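Local coordinates for conserved hypothetical secreted protein (Helicobacter pylori, PDB 4RNZ), which is a cell-shape determinant of the M23B metallopeptidase family and probably cleaves peptidoglycan as a zinc-dependent endopeptidase, at residues S165-L170 and K342-L347; Q57-I60 and L66-H69; A247-V252 and H299-V304; D104-K107 and D111-L114. All coordinates share one frame; numbering follows the deposited sequence.

Along the chain, contact 2 comes first, then contact 4; contact 1 opens at 165-170 and closes only at 342-347, so the whole of contact 3 falls between its two halves. Contact 2 joins strands 55-61 and 66-73 in the N-terminal region. Contacts 1 and 4, about 20 Å apart between centres, serve one region: helices 112-121 and 326-348 both rest on the sheet holding strands 136-146 and 153-163, and helix 101-109 packs on 112-121. Contact 3 lies in the M23 peptidase part at the zinc, centre to centre about 22 Å from contact 2 but about 43 Å from contact 1. The zinc also binds Glu34, tying the N-terminal region directly to the metal site.

Contact 1 (S165-L170 and K342-L347); sequences SNQYYL and KLEELL
Tyr169 and Gln167, alternate residues on one face of strand 166-172, reach toward Leu343 and Glu344 near the end of the long helix 326-348. The axes of strand 166-170 and helix 342-347 come no closer than 13.0 Å, and their directions differ by 127°. The gap is therefore spanned by side chains alone, and the two segments bury just 142 Å² between them. At the apolar end, Tyr169 CE1 lies 3.9 Å from Leu343 CD2, the methyl meeting the ring obliquely. With CG of Leu343 turned anti to the backbone N (chi1 176°), the isobutyl group leans off the helix toward the strand. In the fold, helix 326-348 packs on the sheet that includes strands 136-146, 153-163 and 166-172, and Met160 of strand 153-163 touches Leu343, Tyr169 and Gln167 alike. Leu343 also rests on Ala138 of strand 136-146. Beyond the Tyr169-Leu343 contact the polar ends gather. Glu344 bends at chi2, which brings its carboxylate to the strand although its CB does not point there; Glu344 OE2 lies 3.5 Å from Tyr169 OH, with ring and carboxylate planes 77° apart. Gln167 meets the same carboxylate from the opposite direction, but its amide is probably modelled turned over, which makes the atomic pairing there doubtful.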
loop_
_atom_site.group_PDB
_atom_site.type_symbol
_atom_site.label_atom_id
_atom_site.label_comp_id
_atom_site.label_asym_id
_atom_site.label_seq_id
_atom_site.Cartn_x
_atom_site.Cartn_y
_atom_site.Cartn_z
ATOM N N SER A 165 -8.077 27.057 -16.357
ATOM C CA SER A 165 -7.514 26.504 -17.598
ATOM C C SER A 165 -6.122 25.848 -17.493
ATOM O O SER A 165 -5.642 25.302 -18.482
ATOM C CB SER A 165 -7.504 27.559 -18.716
ATOM O OG SER A 165 -8.792 27.683 -19.285
ATOM N N ASN A 166 -5.476 25.893 -16.329
ATOM C CA ASN A 166 -4.196 25.221 -16.151
ATOM C C ASN A 166 -4.385 23.797 -15.627
ATOM O O ASN A 166 -5.234 23.555 -14.769
ATOM C CB ASN A 166 -3.270 26.024 -15.237
ATOM C CG ASN A 166 -2.514 27.109 -15.997
ATOM O OD1 ASN A 166 -3.074 27.768 -16.859
ATOM N ND2 ASN A 166 -1.233 27.275 -15.693
ATOM N N GLN A 167 -3.584 22.867 -16.148
ATOM C CA GLN A 167 -3.725 21.444 -15.829
ATOM C C GLN A 167 -2.528 20.944 -15.015
ATOM O O GLN A 167 -1.375 21.238 -15.345
ATOM C CB GLN A 167 -3.950 20.654 -17.118
ATOM C CG GLN A 167 -5.088 21.273 -17.930
ATOM C CD GLN A 167 -5.749 20.327 -18.912
ATOM O OE1 GLN A 167 -5.083 19.551 -19.597
ATOM N NE2 GLN A 167 -7.079 20.404 -19.002
ATOM N N TYR A 168 -2.833 20.217 -13.932
ATOM C CA TYR A 168 -1.859 19.803 -12.927
ATOM C C TYR A 168 -1.862 18.285 -12.900
ATOM O O TYR A 168 -2.814 17.640 -12.434
ATOM C CB TYR A 168 -2.197 20.398 -11.559
ATOM C CG TYR A 168 -2.184 21.912 -11.617
ATOM C CD1 TYR A 168 -0.983 22.621 -11.543
ATOM C CD2 TYR A 168 -3.364 22.630 -11.808
ATOM C CE1 TYR A 168 -0.959 24.005 -11.632
ATOM C CE2 TYR A 168 -3.353 24.017 -11.892
ATOM C CZ TYR A 168 -2.153 24.695 -11.807
ATOM O OH TYR A 168 -2.147 26.062 -11.896
ATOM N N TYR A 169 -0.790 17.738 -13.448
ATOM C CA TYR A 169 -0.662 16.313 -13.687
ATOM C C TYR A 169 0.169 15.628 -12.635
ATOM O O TYR A 169 1.144 16.193 -12.116
ATOM C CB TYR A 169 0.028 16.092 -15.008
ATOM C CG TYR A 169 -0.793 16.433 -16.214
ATOM C CD1 TYR A 169 -1.604 15.482 -16.801
ATOM C CD2 TYR A 169 -0.732 17.687 -16.798
ATOM C CE1 TYR A 169 -2.329 15.758 -17.939
ATOM C CE2 TYR A 169 -1.467 17.973 -17.939
ATOM C CZ TYR A 169 -2.264 17.002 -18.499
ATOM O OH TYR A 169 -3.016 17.251 -19.627
ATOM N N LEU A 170 -0.171 14.376 -12.363
ATOM C CA LEU A 170 0.780 13.520 -11.720
ATOM C C LEU A 170 0.700 12.107 -12.271
ATOM O O LEU A 170 -0.327 11.696 -12.817
ATOM C CB LEU A 170 0.627 13.553 -10.212
ATOM C CG LEU A 170 -0.695 13.146 -9.602
ATOM C CD1 LEU A 170 -0.782 11.638 -9.380
ATOM C CD2 LEU A 170 -0.816 13.870 -8.267
ATOM N N LYS A 342 -3.200 11.802 -25.192
ATOM C CA LYS A 342 -4.363 10.931 -25.187
ATOM C C LYS A 342 -5.457 11.477 -24.285
ATOM O O LYS A 342 -6.621 11.471 -24.673
ATOM C CB LYS A 342 -3.963 9.494 -24.823
ATOM C CG LYS A 342 -5.090 8.607 -24.347
ATOM C CD LYS A 342 -6.197 8.450 -25.364
ATOM C CE LYS A 342 -5.769 7.628 -26.532
ATOM N NZ LYS A 342 -7.004 7.184 -27.226
ATOM N N LEU A 343 -5.120 11.973 -23.098
ATOM C CA LEU A 343 -6.148 12.547 -22.234
ATOM C C LEU A 343 -6.910 13.696 -22.932
ATOM O O LEU A 343 -8.141 13.782 -22.852
ATOM C CB LEU A 343 -5.566 13.012 -20.898
ATOM C CG LEU A 343 -6.564 13.708 -19.967
ATOM C CD1 LEU A 343 -7.732 12.786 -19.603
ATOM C CD2 LEU A 343 -5.873 14.224 -18.718
ATOM N N GLU A 344 -6.191 14.583 -23.606
ATOM C CA GLU A 344 -6.843 15.683 -24.334
ATOM C C GLU A 344 -7.836 15.186 -25.356
ATOM O O GLU A 344 -8.966 15.694 -25.431
ATOM C CB GLU A 344 -5.802 16.582 -25.027
ATOM C CG GLU A 344 -5.025 17.454 -24.051
ATOM C CD GLU A 344 -5.926 18.152 -23.029
ATOM O OE1 GLU A 344 -6.936 18.796 -23.437
ATOM O OE2 GLU A 344 -5.621 18.054 -21.814
ATOM N N GLU A 345 -7.416 14.180 -26.121
ATOM C CA GLU A 345 -8.272 13.563 -27.116
ATOM C C GLU A 345 -9.520 12.963 -26.495
ATOM O O GLU A 345 -10.595 13.075 -27.067
ATOM C CB GLU A 345 -7.516 12.500 -27.927
ATOM C CG GLU A 345 -6.464 13.102 -28.855
ATOM C CD GLU A 345 -5.635 12.062 -29.590
ATOM O OE1 GLU A 345 -6.061 10.888 -29.657
ATOM O OE2 GLU A 345 -4.554 12.429 -30.102
ATOM N N LEU A 346 -9.378 12.328 -25.330
ATOM C CA LEU A 346 -10.530 11.736 -24.633
ATOM C C LEU A 346 -11.476 12.796 -24.109
ATOM O O LEU A 346 -12.701 12.608 -24.141
ATOM C CB LEU A 346 -10.078 10.829 -23.478
ATOM C CG LEU A 346 -9.399 9.524 -23.897
ATOM C CD1 LEU A 346 -8.720 8.866 -22.688
ATOM C CD2 LEU A 346 -10.416 8.589 -24.551
ATOM N N LEU A 347 -10.918 13.900 -23.607
ATOM C CA LEU A 347 -11.737 15.022 -23.151
ATOM C C LEU A 347 -12.472 15.641 -24.337
ATOM O O LEU A 347 -13.615 16.054 -24.191
ATOM C CB LEU A 347 -10.915 16.091 -22.442
ATOM C CG LEU A 347 -10.410 15.745 -21.035
ATOM C CD1 LEU A 347 -9.239 16.640 -20.687
ATOM C CD2 LEU A 347 -11.501 15.848 -19.975
#

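Contact 2 (Q57-I60 and L66-H69)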
loop_
_atom_site.group_PDB
_atom_site.type_symbol
_atom_site.label_atom_id
_atom_site.label_comp_id
_atom_site.label_asym_id
_atom_site.label_seq_id
_atom_site.Cartn_x
_atom_site.Cartn_y
_atom_site.Cartn_z
ATOM N N GLN A 57 -7.508 -26.579 2.940
ATOM C CA GLN A 57 -6.734 -25.555 2.236
ATOM C C GLN A 57 -7.142 -24.161 2.634
ATOM O O GLN A 57 -8.306 -23.910 2.933
ATOM C CB GLN A 57 -6.919 -25.652 0.742
ATOM C CG GLN A 57 -6.072 -26.695 0.087
ATOM C CD GLN A 57 -5.992 -26.414 -1.372
ATOM O OE1 GLN A 57 -5.012 -25.845 -1.855
ATOM N NE2 GLN A 57 -7.061 -26.742 -2.082
ATOM N N ALA A 58 -6.170 -23.254 2.602
ATOM C CA ALA A 58 -6.436 -21.832 2.787
ATOM C C ALA A 58 -5.448 -20.995 1.993
ATOM O O ALA A 58 -4.248 -21.342 1.884
ATOM C CB ALA A 58 -6.367 -21.468 4.246
ATOM N N LEU A 59 -5.970 -19.890 1.444
ATOM C CA LEU A 59 -5.175 -18.914 0.742
ATOM C C LEU A 59 -5.450 -17.571 1.423
ATOM O O LEU A 59 -6.589 -17.085 1.405
ATOM C CB LEU A 59 -5.533 -18.864 -0.735
ATOM C CG LEU A 59 -5.256 -20.127 -1.558
ATOM C CD1 LEU A 59 -5.849 -19.960 -2.948
ATOM C CD2 LEU A 59 -3.764 -20.428 -1.641
ATOM N N ILE A 60 -4.411 -17.025 2.044
ATOM C CA ILE A 60 -4.509 -15.845 2.897
ATOM C C ILE A 60 -3.485 -14.807 2.426
ATOM O O ILE A 60 -2.276 -15.015 2.539
ATOM C CB ILE A 60 -4.238 -16.193 4.369
ATOM C CG1 ILE A 60 -5.228 -17.267 4.874
ATOM C CG2 ILE A 60 -4.341 -14.950 5.244
ATOM C CD1 ILE A 60 -4.768 -17.943 6.172
ATOM N N LEU A 66 1.607 -11.598 -2.703
ATOM C CA LEU A 66 2.056 -12.773 -1.956
ATOM C C LEU A 66 0.979 -13.242 -0.985
ATOM O O LEU A 66 0.282 -12.429 -0.338
ATOM C CB LEU A 66 3.328 -12.454 -1.166
ATOM C CG LEU A 66 4.092 -13.652 -0.617
ATOM C CD1 LEU A 66 4.789 -14.416 -1.735
ATOM C CD2 LEU A 66 5.116 -13.180 0.418
ATOM N N GLN A 67 0.849 -14.561 -0.869
ATOM C CA GLN A 67 -0.148 -15.153 0.015
ATOM C C GLN A 67 0.376 -16.380 0.734
ATOM O O GLN A 67 1.263 -17.069 0.267
ATOM C CB GLN A 67 -1.440 -15.533 -0.748
ATOM C CG GLN A 67 -1.310 -16.643 -1.781
ATOM C CD GLN A 67 -2.517 -16.743 -2.729
ATOM O OE1 GLN A 67 -3.661 -16.523 -2.343
ATOM N NE2 GLN A 67 -2.251 -17.088 -3.976
ATOM N N ILE A 68 -0.211 -16.651 1.888
ATOM C CA ILE A 68 0.064 -17.878 2.598
ATOM C C ILE A 68 -0.831 -18.951 2.003
ATOM O O ILE A 68 -2.039 -18.756 1.914
ATOM C CB ILE A 68 -0.308 -17.735 4.077
ATOM C CG1 ILE A 68 0.700 -16.824 4.769
ATOM C CG2 ILE A 68 -0.381 -19.096 4.777
ATOM C CD1 ILE A 68 0.247 -16.406 6.156
ATOM N N HIS A 69 -0.234 -20.074 1.627
ATOM C CA HIS A 69 -0.985 -21.263 1.250
ATOM C C HIS A 69 -0.801 -22.350 2.307
ATOM O O HIS A 69 0.310 -22.869 2.482
ATOM C CB HIS A 69 -0.487 -21.765 -0.105
ATOM C CG HIS A 69 -1.236 -22.955 -0.634
ATOM N ND1 HIS A 69 -0.672 -23.862 -1.519
ATOM C CD2 HIS A 69 -2.497 -23.392 -0.398
ATOM C CE1 HIS A 69 -1.553 -24.811 -1.789
ATOM N NE2 HIS A 69 -2.674 -24.536 -1.144
#
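Strands 57-60 and 66-69 run antiparallel, their axes 4.7 Å apart at closest and their directions 159° from each other. Ile60 and Ile68 form a hydrogen-bonded pair: Ile60 N gives to Ile68 O at 2.9 Å, and Ile68 N returns a bond to Ile60 O at 2.7 Å. Next to it, Leu59 and His69 make a non-hydrogen-bonded pair, where a CA-H...O contact joins His69 CA to Ala58 O at 3.3 Å. On the face carrying Leu59 and His69, the two side chains lie side by side and point the same way, with Leu59 CD2 3.5 Å from His69 CD2. With CG anti to the backbone N (chi1 -177°), the His69 ring leans across toward the neighbouring strand and back along it, which sets NE2 before Gln57. His69 NE2 donates to Gln57 OE1 at 2.8 Å in a nearly straight bond that uses a lone pair of the amide oxygen and stays close to the ring plane, even though amide and ring planes stand 61° apart. Gln67 OE1 reaches to 3.4 Å from Leu59 CB, but its polar partner is Arg146, while Gln67 NE2 donates to Pro83 O. The other face holds Ile60 and Ile68, whose CB atoms are 4.2 Å apart. Together the strands form a beta hairpin inside a five-stranded antiparallel sheet, with strand 44-49 paired along 55-61 and strand 76-83 along 66-73; Tyr45 touches Ile60, while Leu79 and Phe81 touch Ile68.

Contact 3 (A247-V252 and H299-V304). With ZN (zinc ion), chain B.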
loop_
_atom_site.group_PDB
_atom_site.type_symbol
_atom_site.label_atom_id
_atom_site.label_comp_id
_atom_site.label_asym_id
_atom_site.label_seq_id
_atom_site.Cartn_x
_atom_site.Cartn_y
_atom_site.Cartn_z
ATOM N N ALA A 247 2.226 -11.579 16.884
ATOM C CA ALA A 247 3.076 -12.730 16.713
ATOM C C ALA A 247 3.930 -12.494 15.485
ATOM O O ALA A 247 3.398 -12.151 14.440
ATOM C CB ALA A 247 2.236 -13.987 16.533
ATOM N N GLY A 248 5.245 -12.663 15.616
ATOM C CA GLY A 248 6.168 -12.508 14.495
ATOM C C GLY A 248 6.828 -11.129 14.506
ATOM O O GLY A 248 7.937 -10.969 14.016
ATOM N N TYR A 249 6.151 -10.146 15.083
ATOM C CA TYR A 249 6.719 -8.809 15.246
ATOM C C TYR A 249 7.111 -8.507 16.688
ATOM O O TYR A 249 7.841 -7.539 16.937
ATOM C CB TYR A 249 5.706 -7.766 14.831
ATOM C CG TYR A 249 5.598 -7.437 13.370
ATOM C CD1 TYR A 249 6.665 -7.608 12.495
ATOM C CD2 TYR A 249 4.433 -6.861 12.881
ATOM C CE1 TYR A 249 6.557 -7.262 11.162
ATOM C CE2 TYR A 249 4.311 -6.514 11.558
ATOM C CZ TYR A 249 5.386 -6.713 10.697
ATOM O OH TYR A 249 5.296 -6.369 9.376
ATOM N N GLY A 250 6.615 -9.291 17.641
ATOM C CA GLY A 250 6.742 -8.930 19.041
ATOM C C GLY A 250 5.994 -7.644 19.328
ATOM O O GLY A 250 4.876 -7.449 18.830
ATOM N N LYS A 251 6.600 -6.750 20.115
ATOM C CA LYS A 251 6.000 -5.435 20.359
ATOM C C LYS A 251 6.176 -4.536 19.143
ATOM O O LYS A 251 7.276 -4.421 18.601
ATOM C CB LYS A 251 6.598 -4.742 21.593
ATOM C CG LYS A 251 6.152 -5.362 22.905
ATOM C CD LYS A 251 6.729 -4.664 24.119
ATOM C CE LYS A 251 6.773 -5.601 25.308
ATOM N NZ LYS A 251 7.313 -4.864 26.475
ATOM N N VAL A 252 5.098 -3.879 18.756
ATOM C CA VAL A 252 5.083 -3.099 17.544
ATOM C C VAL A 252 4.186 -1.861 17.687
ATOM O O VAL A 252 3.162 -1.858 18.386
ATOM C CB VAL A 252 4.687 -3.996 16.344
ATOM C CG1 VAL A 252 3.384 -4.728 16.623
ATOM C CG2 VAL A 252 4.565 -3.184 15.068
ATOM N N HIS A 299 17.147 -6.259 16.612
ATOM C CA HIS A 299 16.974 -5.374 15.451
ATOM C C HIS A 299 15.615 -4.685 15.487
ATOM O O HIS A 299 14.697 -5.129 16.161
ATOM C CB HIS A 299 17.140 -6.154 14.123
ATOM C CG HIS A 299 16.065 -7.171 13.872
ATOM N ND1 HIS A 299 15.962 -8.337 14.597
ATOM C CD2 HIS A 299 15.044 -7.196 12.976
ATOM C CE1 HIS A 299 14.922 -9.035 14.165
ATOM N NE2 HIS A 299 14.350 -8.365 13.180
ATOM N N LEU A 300 15.516 -3.567 14.788
ATOM C CA LEU A 300 14.237 -2.908 14.515
ATOM C C LEU A 300 13.814 -3.345 13.118
ATOM O O LEU A 300 14.566 -3.179 12.166
ATOM C CB LEU A 300 14.397 -1.391 14.549
ATOM C CG LEU A 300 13.210 -0.597 13.992
ATOM C CD1 LEU A 300 11.994 -0.823 14.876
ATOM C CD2 LEU A 300 13.582 0.856 13.885
ATOM N N HIS A 301 12.616 -3.897 12.997
ATOM C CA HIS A 301 12.012 -4.073 11.689
ATOM C C HIS A 301 11.201 -2.798 11.416
ATOM O O HIS A 301 10.289 -2.480 12.181
ATOM C CB HIS A 301 11.126 -5.316 11.653
ATOM C CG HIS A 301 10.313 -5.423 10.405
ATOM N ND1 HIS A 301 10.656 -6.262 9.375
ATOM C CD2 HIS A 301 9.210 -4.757 9.997
ATOM C CE1 HIS A 301 9.789 -6.122 8.386
ATOM N NE2 HIS A 301 8.899 -5.214 8.740
ATOM N N PHE A 302 11.551 -2.080 10.344
ATOM C CA PHE A 302 10.911 -0.823 9.957
ATOM C C PHE A 302 10.197 -1.027 8.638
ATOM O O PHE A 302 10.831 -1.298 7.622
ATOM C CB PHE A 302 11.941 0.319 9.842
ATOM C CG PHE A 302 11.366 1.668 9.394
ATOM C CD1 PHE A 302 10.212 2.196 9.960
ATOM C CD2 PHE A 302 11.993 2.397 8.400
ATOM C CE1 PHE A 302 9.703 3.423 9.556
ATOM C CE2 PHE A 302 11.503 3.622 8.000
ATOM C CZ PHE A 302 10.343 4.132 8.566
ATOM N N GLY A 303 8.874 -0.936 8.676
ATOM C CA GLY A 303 8.046 -1.149 7.494
ATOM C C GLY A 303 7.255 0.077 7.071
ATOM O O GLY A 303 6.793 0.848 7.913
ATOM N N VAL A 304 7.110 0.255 5.760
ATOM C CA VAL A 304 6.315 1.323 5.221
ATOM C C VAL A 304 5.360 0.750 4.180
ATOM O O VAL A 304 5.772 -0.037 3.334
ATOM C CB VAL A 304 7.166 2.446 4.616
ATOM C CG1 VAL A 304 6.270 3.548 4.040
ATOM C CG2 VAL A 304 8.097 3.033 5.686
HETATM ZN ZN ZN B . 12.199 -7.477 8.922
HETATM O O HOH W 1 6.607 -4.396 7.309
#
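A chi1 of -83° leaves the Tyr249 ring beside its backbone N, and a chi1 of 171° sends the His301 imidazole off the strand toward it, so that the rings meet. Tyr249 CE1 comes over one face of the imidazole, toward its rim, 3.8 Å from His301 CD2. The pair is oblique, with ring centroids 5.3 Å apart and planes inclined by 40°. On the other side of the imidazole from CD2 and NE2, His301 ND1 binds the zinc at 2.0 Å, and Glu34, His219 and Asp223 complete the site. His219 and Asp223 fit the HxxxD signature of M23 peptidases, and His301 is the second histidine of their HxH motif, on strand 299-306. Glu34 comes from the N-terminal region, so its place on the metal is consistent with a blocked, latent site. Tyr249 sits in the loop before strand 252-257, where it and Gly250 form a classic beta bulge opposite Lys246. A water lying at the edge of the imidazole, in its plane, accepts from His301 NE2 at 2.8 Å and donates to Tyr249 OH at 3.1 Å. This water links the metal-binding histidine to the tyrosine, whose hydroxyl is hydrogen-bonded to Glu38.

Contact 4 (D104-K107 and D111-L114); sequences DIIK and DPLL
Ile106 lays its terminal CD1 methyl against the start of the next helix, 3.4 Å from Pro112 N and 3.8 Å from Pro112 CG. Its approach to Pro112 CA, at 3.5 Å, is tighter than usual van der Waals contact. The bend at chi2 (-64°) explains the fit: CB of Ile106 does not face the second segment, yet the folded CG1-CD1 arm reaches the proline. One residue earlier, Ile105 CG2 makes a looser apolar contact with Leu114 CD2 at 4.4 Å, and Ile105 also touches Ala115, Leu118 and Met119 of helix 112-121. The backbone carbonyl of Asp111 lies between these contacts, Ile106 CD1 being 3.5 Å from Asp111 C, while its side chain turns away to cap the next helix. Asp111 OD1 accepts from Leu113 N at 2.9 Å, the donor standing 60° out of the carboxylate plane, and Asp111 OD2 takes a weak bond from Leu114 N at 3.3 Å. OD2 also forms a salt bridge with Arg143, which ties the cap to strand 136-146. Thr109 OG1 holds the turn by bonding to both Ile105 O and Asp111 N. A short turn between consecutive helices, with aspartate as N-cap and proline in the first helical position, is a familiar helix start.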
loop_
_atom_site.group_PDB
_atom_site.type_symbol
_atom_site.label_atom_id
_atom_site.label_comp_id
_atom_site.label_asym_id
_atom_site.label_seq_id
_atom_site.Cartn_x
_atom_site.Cartn_y
_atom_site.Cartn_z
ATOM N N ASP A 104 -18.067 13.699 -5.825
ATOM C CA ASP A 104 -18.165 13.393 -7.235
ATOM C C ASP A 104 -17.448 12.097 -7.625
ATOM O O ASP A 104 -17.995 11.292 -8.385
ATOM C CB ASP A 104 -17.674 14.565 -8.063
ATOM C CG ASP A 104 -18.635 15.753 -8.016
ATOM O OD1 ASP A 104 -19.803 15.596 -7.590
ATOM O OD2 ASP A 104 -18.206 16.862 -8.376
ATOM N N ILE A 105 -16.244 11.875 -7.103
ATOM C CA ILE A 105 -15.541 10.617 -7.383
ATOM C C ILE A 105 -16.364 9.441 -6.887
ATOM O O ILE A 105 -16.488 8.417 -7.574
ATOM C CB ILE A 105 -14.141 10.593 -6.747
ATOM C CG1 ILE A 105 -13.243 11.577 -7.494
ATOM C CG2 ILE A 105 -13.519 9.198 -6.817
ATOM C CD1 ILE A 105 -12.067 12.061 -6.694
ATOM N N ILE A 106 -16.941 9.578 -5.697
ATOM C CA ILE A 106 -17.778 8.488 -5.166
ATOM C C ILE A 106 -19.004 8.275 -6.059
ATOM O O ILE A 106 -19.381 7.137 -6.356
ATOM C CB ILE A 106 -18.216 8.748 -3.724
ATOM C CG1 ILE A 106 -16.995 8.860 -2.800
ATOM C CG2 ILE A 106 -19.159 7.651 -3.230
ATOM C CD1 ILE A 106 -16.179 7.607 -2.686
ATOM N N LYS A 107 -19.618 9.364 -6.501
ATOM C CA LYS A 107 -20.770 9.229 -7.387
ATOM C C LYS A 107 -20.422 8.408 -8.618
ATOM O O LYS A 107 -21.188 7.529 -9.001
ATOM C CB LYS A 107 -21.325 10.580 -7.825
ATOM C CG LYS A 107 -22.630 10.423 -8.600
ATOM C CD LYS A 107 -22.992 11.642 -9.430
ATOM C CE LYS A 107 -24.341 11.409 -10.105
ATOM N NZ LYS A 107 -24.672 12.461 -11.109
ATOM N N ASP A 111 -16.211 4.309 -5.056
ATOM C CA ASP A 111 -14.968 3.830 -4.460
ATOM C C ASP A 111 -14.225 4.844 -3.587
ATOM O O ASP A 111 -13.428 5.636 -4.078
ATOM C CB ASP A 111 -14.032 3.328 -5.521
ATOM C CG ASP A 111 -12.770 2.724 -4.914
ATOM O OD1 ASP A 111 -12.766 2.389 -3.716
ATOM O OD2 ASP A 111 -11.804 2.601 -5.631
ATOM N N PRO A 112 -14.443 4.761 -2.283
ATOM C CA PRO A 112 -13.732 5.579 -1.306
ATOM C C PRO A 112 -12.215 5.414 -1.346
ATOM O O PRO A 112 -11.494 6.355 -1.057
ATOM C CB PRO A 112 -14.324 5.123 0.030
ATOM C CG PRO A 112 -15.685 4.610 -0.321
ATOM C CD PRO A 112 -15.502 3.944 -1.655
ATOM N N LEU A 113 -11.727 4.245 -1.731
ATOM C CA LEU A 113 -10.288 4.003 -1.764
ATOM C C LEU A 113 -9.621 4.901 -2.799
ATOM O O LEU A 113 -8.615 5.539 -2.503
ATOM C CB LEU A 113 -9.988 2.538 -2.059
ATOM C CG LEU A 113 -10.571 1.569 -1.017
ATOM C CD1 LEU A 113 -10.416 0.133 -1.498
ATOM C CD2 LEU A 113 -9.925 1.729 0.339
ATOM N N LEU A 114 -10.197 4.944 -4.002
ATOM C CA LEU A 114 -9.695 5.783 -5.090
ATOM C C LEU A 114 -9.794 7.257 -4.705
ATOM O O LEU A 114 -8.867 8.036 -4.972
ATOM C CB LEU A 114 -10.470 5.530 -6.388
ATOM C CG LEU A 114 -10.033 6.302 -7.623
ATOM C CD1 LEU A 114 -8.650 5.892 -8.081
ATOM C CD2 LEU A 114 -11.018 6.097 -8.761
#